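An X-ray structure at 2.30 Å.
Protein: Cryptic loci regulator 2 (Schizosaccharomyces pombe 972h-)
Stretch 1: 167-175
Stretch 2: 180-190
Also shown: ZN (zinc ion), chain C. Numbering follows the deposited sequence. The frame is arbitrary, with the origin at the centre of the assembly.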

# COMPACT_ATOMS: atom_id res chain seq x y z
N ARG A 167 -6.08 37.82 4.93
CA ARG A 167 -5.15 37.90 3.81
C ARG A 167 -5.08 36.58 3.07
O ARG A 167 -5.20 35.50 3.66
CB ARG A 167 -3.75 38.29 4.30
CG ARG A 167 -3.29 39.67 3.86
CD ARG A 167 -4.02 40.77 4.61
NE ARG A 167 -3.45 42.09 4.32
CZ ARG A 167 -2.44 42.64 5.00
NH1 ARG A 167 -1.88 41.99 6.02
NH2 ARG A 167 -1.99 43.84 4.66
N GLU A 168 -4.88 36.67 1.76
CA GLU A 168 -4.68 35.51 0.91
C GLU A 168 -3.37 35.64 0.16
O GLU A 168 -2.95 36.74 -0.21
CB GLU A 168 -5.84 35.35 -0.09
CG GLU A 168 -7.17 35.02 0.57
CD GLU A 168 -8.31 34.95 -0.42
OE1 GLU A 168 -8.06 35.03 -1.64
OE2 GLU A 168 -9.47 34.82 0.03
N PHE A 169 -2.71 34.50 -0.06
CA PHE A 169 -1.42 34.45 -0.73
C PHE A 169 -1.60 33.73 -2.06
O PHE A 169 -1.78 32.51 -2.09
CB PHE A 169 -0.37 33.77 0.15
CG PHE A 169 -0.17 34.45 1.47
CD1 PHE A 169 0.66 35.55 1.57
CD2 PHE A 169 -0.81 33.99 2.61
CE1 PHE A 169 0.85 36.19 2.79
CE2 PHE A 169 -0.63 34.62 3.83
CZ PHE A 169 0.21 35.72 3.92
N TRP A 170 -1.53 34.49 -3.16
CA TRP A 170 -1.80 33.97 -4.49
C TRP A 170 -0.50 33.69 -5.23
O TRP A 170 0.44 34.49 -5.19
CB TRP A 170 -2.65 34.96 -5.29
CG TRP A 170 -4.07 35.07 -4.83
CD1 TRP A 170 -4.59 34.63 -3.65
CD2 TRP A 170 -5.16 35.67 -5.54
NE1 TRP A 170 -5.93 34.91 -3.58
CE2 TRP A 170 -6.30 35.54 -4.74
CE3 TRP A 170 -5.27 36.29 -6.79
CZ2 TRP A 170 -7.55 36.02 -5.13
CZ3 TRP A 170 -6.50 36.76 -7.18
CH2 TRP A 170 -7.63 36.63 -6.36
N LEU A 171 -0.45 32.54 -5.90
CA LEU A 171 0.70 32.14 -6.71
C LEU A 171 0.26 32.07 -8.17
O LEU A 171 -0.54 31.21 -8.55
CB LEU A 171 1.25 30.80 -6.25
CG LEU A 171 2.57 30.37 -6.89
CD1 LEU A 171 3.73 31.19 -6.33
CD2 LEU A 171 2.81 28.89 -6.70
N TYR A 172 0.78 32.98 -8.99
CA TYR A 172 0.54 32.96 -10.43
C TYR A 172 1.66 32.19 -11.13
O TYR A 172 2.73 31.95 -10.57
CB TYR A 172 0.46 34.38 -10.99
CG TYR A 172 -0.85 35.09 -10.72
CD1 TYR A 172 -1.07 35.76 -9.52
CD2 TYR A 172 -1.86 35.12 -11.67
CE1 TYR A 172 -2.26 36.41 -9.27
CE2 TYR A 172 -3.06 35.77 -11.43
CZ TYR A 172 -3.25 36.42 -10.23
OH TYR A 172 -4.44 37.07 -9.99
N GLY A 173 1.39 31.82 -12.38
CA GLY A 173 2.35 31.08 -13.18
C GLY A 173 1.73 29.93 -13.94
O GLY A 173 2.26 29.50 -14.97
N HIS A 174 0.61 29.42 -13.44
CA HIS A 174 -0.02 28.27 -14.07
C HIS A 174 -0.45 28.62 -15.50
O HIS A 174 -0.95 29.73 -15.74
CB HIS A 174 -1.23 27.82 -13.25
CG HIS A 174 -1.78 26.49 -13.66
ND1 HIS A 174 -2.75 26.35 -14.63
CD2 HIS A 174 -1.49 25.24 -13.24
CE1 HIS A 174 -3.04 25.07 -14.78
NE2 HIS A 174 -2.29 24.37 -13.95
N PRO A 175 -0.27 27.72 -16.46
CA PRO A 175 -0.58 28.06 -17.86
C PRO A 175 -1.99 28.58 -18.08
O PRO A 175 -2.22 29.34 -19.03
CB PRO A 175 -0.35 26.74 -18.60
CG PRO A 175 0.63 26.00 -17.77
CD PRO A 175 0.33 26.37 -16.35
N PHE A 180 -3.12 30.12 -7.92
CA PHE A 180 -3.41 29.25 -6.79
C PHE A 180 -3.62 30.14 -5.57
O PHE A 180 -2.68 30.80 -5.11
CB PHE A 180 -2.27 28.26 -6.54
CG PHE A 180 -2.15 27.18 -7.58
CD1 PHE A 180 -2.97 26.06 -7.54
CD2 PHE A 180 -1.21 27.27 -8.59
CE1 PHE A 180 -2.85 25.06 -8.49
CE2 PHE A 180 -1.09 26.28 -9.54
CZ PHE A 180 -1.91 25.17 -9.49
N ARG A 181 -4.85 30.18 -5.06
CA ARG A 181 -5.20 31.13 -4.01
C ARG A 181 -4.83 30.65 -2.62
O ARG A 181 -5.02 31.40 -1.65
CB ARG A 181 -6.70 31.45 -4.09
CG ARG A 181 -7.14 31.87 -5.48
CD ARG A 181 -8.49 32.55 -5.45
NE ARG A 181 -8.94 32.89 -6.80
CZ ARG A 181 -9.92 33.76 -7.07
NH1 ARG A 181 -10.55 34.38 -6.09
NH2 ARG A 181 -10.25 34.00 -8.33
N SER A 182 -4.32 29.43 -2.49
CA SER A 182 -3.81 28.93 -1.22
C SER A 182 -2.62 28.04 -1.49
O SER A 182 -2.49 27.46 -2.57
CB SER A 182 -4.88 28.15 -0.44
OG SER A 182 -5.06 26.85 -0.98
N VAL A 183 -1.73 27.93 -0.50
CA VAL A 183 -0.60 27.02 -0.62
C VAL A 183 -1.08 25.59 -0.76
O VAL A 183 -0.41 24.75 -1.38
CB VAL A 183 0.34 27.17 0.60
CG1 VAL A 183 -0.39 26.79 1.89
CG2 VAL A 183 1.60 26.34 0.42
N ASN A 184 -2.26 25.28 -0.21
CA ASN A 184 -2.78 23.92 -0.28
C ASN A 184 -3.19 23.55 -1.70
O ASN A 184 -3.01 22.40 -2.12
CB ASN A 184 -3.97 23.78 0.68
CG ASN A 184 -3.65 24.26 2.08
OD1 ASN A 184 -3.96 25.40 2.44
ND2 ASN A 184 -3.01 23.41 2.87
N ASP A 185 -3.73 24.51 -2.46
CA ASP A 185 -4.12 24.23 -3.83
C ASP A 185 -2.90 24.07 -4.73
O ASP A 185 -2.87 23.21 -5.61
CB ASP A 185 -5.04 25.33 -4.36
CG ASP A 185 -6.41 25.30 -3.72
OD1 ASP A 185 -6.78 24.25 -3.14
OD2 ASP A 185 -7.13 26.32 -3.79
N PHE A 186 -1.87 24.90 -4.52
CA PHE A 186 -0.65 24.79 -5.31
C PHE A 186 0.05 23.46 -5.07
O PHE A 186 0.67 22.91 -5.98
CB PHE A 186 0.30 25.93 -4.98
CG PHE A 186 1.70 25.73 -5.50
CD1 PHE A 186 1.95 25.71 -6.86
CD2 PHE A 186 2.76 25.54 -4.63
CE1 PHE A 186 3.23 25.53 -7.35
CE2 PHE A 186 4.04 25.35 -5.11
CZ PHE A 186 4.28 25.35 -6.47
N LEU A 187 -0.05 22.92 -3.85
CA LEU A 187 0.74 21.73 -3.50
C LEU A 187 0.46 20.58 -4.45
O LEU A 187 1.38 19.84 -4.83
CB LEU A 187 0.44 21.31 -2.06
CG LEU A 187 1.46 21.72 -1.00
CD1 LEU A 187 1.01 21.22 0.35
CD2 LEU A 187 2.86 21.19 -1.32
N HIS A 188 -0.80 20.39 -4.85
CA HIS A 188 -1.12 19.29 -5.74
C HIS A 188 -0.44 19.46 -7.10
O HIS A 188 0.05 18.48 -7.68
CB HIS A 188 -2.63 19.16 -5.90
CG HIS A 188 -3.33 18.73 -4.64
ND1 HIS A 188 -3.37 17.42 -4.23
CD2 HIS A 188 -3.99 19.45 -3.70
CE1 HIS A 188 -4.04 17.34 -3.10
NE2 HIS A 188 -4.43 18.55 -2.75
N HIS A 189 -0.40 20.69 -7.62
CA HIS A 189 0.33 20.94 -8.85
C HIS A 189 1.83 20.80 -8.63
O HIS A 189 2.54 20.24 -9.48
CB HIS A 189 0.00 22.33 -9.38
CG HIS A 189 0.42 22.55 -10.80
ND1 HIS A 189 -0.27 22.01 -11.87
CD2 HIS A 189 1.46 23.23 -11.34
CE1 HIS A 189 0.32 22.36 -13.00
NE2 HIS A 189 1.38 23.09 -12.70
N LEU A 190 2.34 21.30 -7.50
CA LEU A 190 3.75 21.11 -7.17
C LEU A 190 4.11 19.63 -7.16
O LEU A 190 5.15 19.24 -7.70
CB LEU A 190 4.06 21.74 -5.82
CG LEU A 190 5.50 21.58 -5.32
CD1 LEU A 190 6.48 22.26 -6.27
CD2 LEU A 190 5.66 22.11 -3.91
ZN ZN C . -2.04 20.88 -11.75
O HOH W 1 -3.79 31.97 0.74

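How do the two backbones meet? Residues 168-172 form a strand, and Phe-180 pairs with it at Leu-171 in a single antiparallel bridge. Both hydrogen bonds of the pair are made: Leu-171 N donates to Phe-180 O at 2.9 Å, and Phe-180 N donates to Leu-171 O, also at 2.9 Å. Phe-180 O additionally receives a CA-H...O contact from Trp-170 CA at 3.3 Å.

What lies beyond the bridge? Phe-169 O and Arg-181 O come within 3.5 Å of each other, both acceptors and so not hydrogen-bonded, while a water links the chain segments by accepting from Phe-169 N at 2.9 Å and donating to Arg-181 O at 2.7 Å. The chain then turns into a helix beginning at Val-183, with Ser-182 as its N-cap: Ser-182 OG accepts from Asp-185 N at 3.1 Å.

What does Arg-181 do beside the strand? It lies along Trp-170, with Arg-181 CG 4.0 Å from the centroid of the indole five-membered ring, over its face. Farther out, Trp-170 CZ2 sits over one face of the guanidinium, 3.6 Å from Arg-181 NH1, so both the aliphatic and the cationic parts of the arginine meet the indole. Within the strand, Trp-170 NE1 donates to Glu-168 OE1 at 2.9 Å, which helps hold the ring in place.

How does the strand side reach the helix? Leu-171 points toward it, and its CD2 lies over the face of Phe-186, 3.3 Å from Phe-186 CD1, a close CH-pi contact. His-174 turns its edge to the face of His-189, with His-174 CD2 3.4 Å from His-189 CE1. Zinc fixes the position of that second imidazole through His-189 ND1, 2.1 Å from ZN. Phe-180 packs obliquely against His-174, their ring centroids 5.6 Å apart.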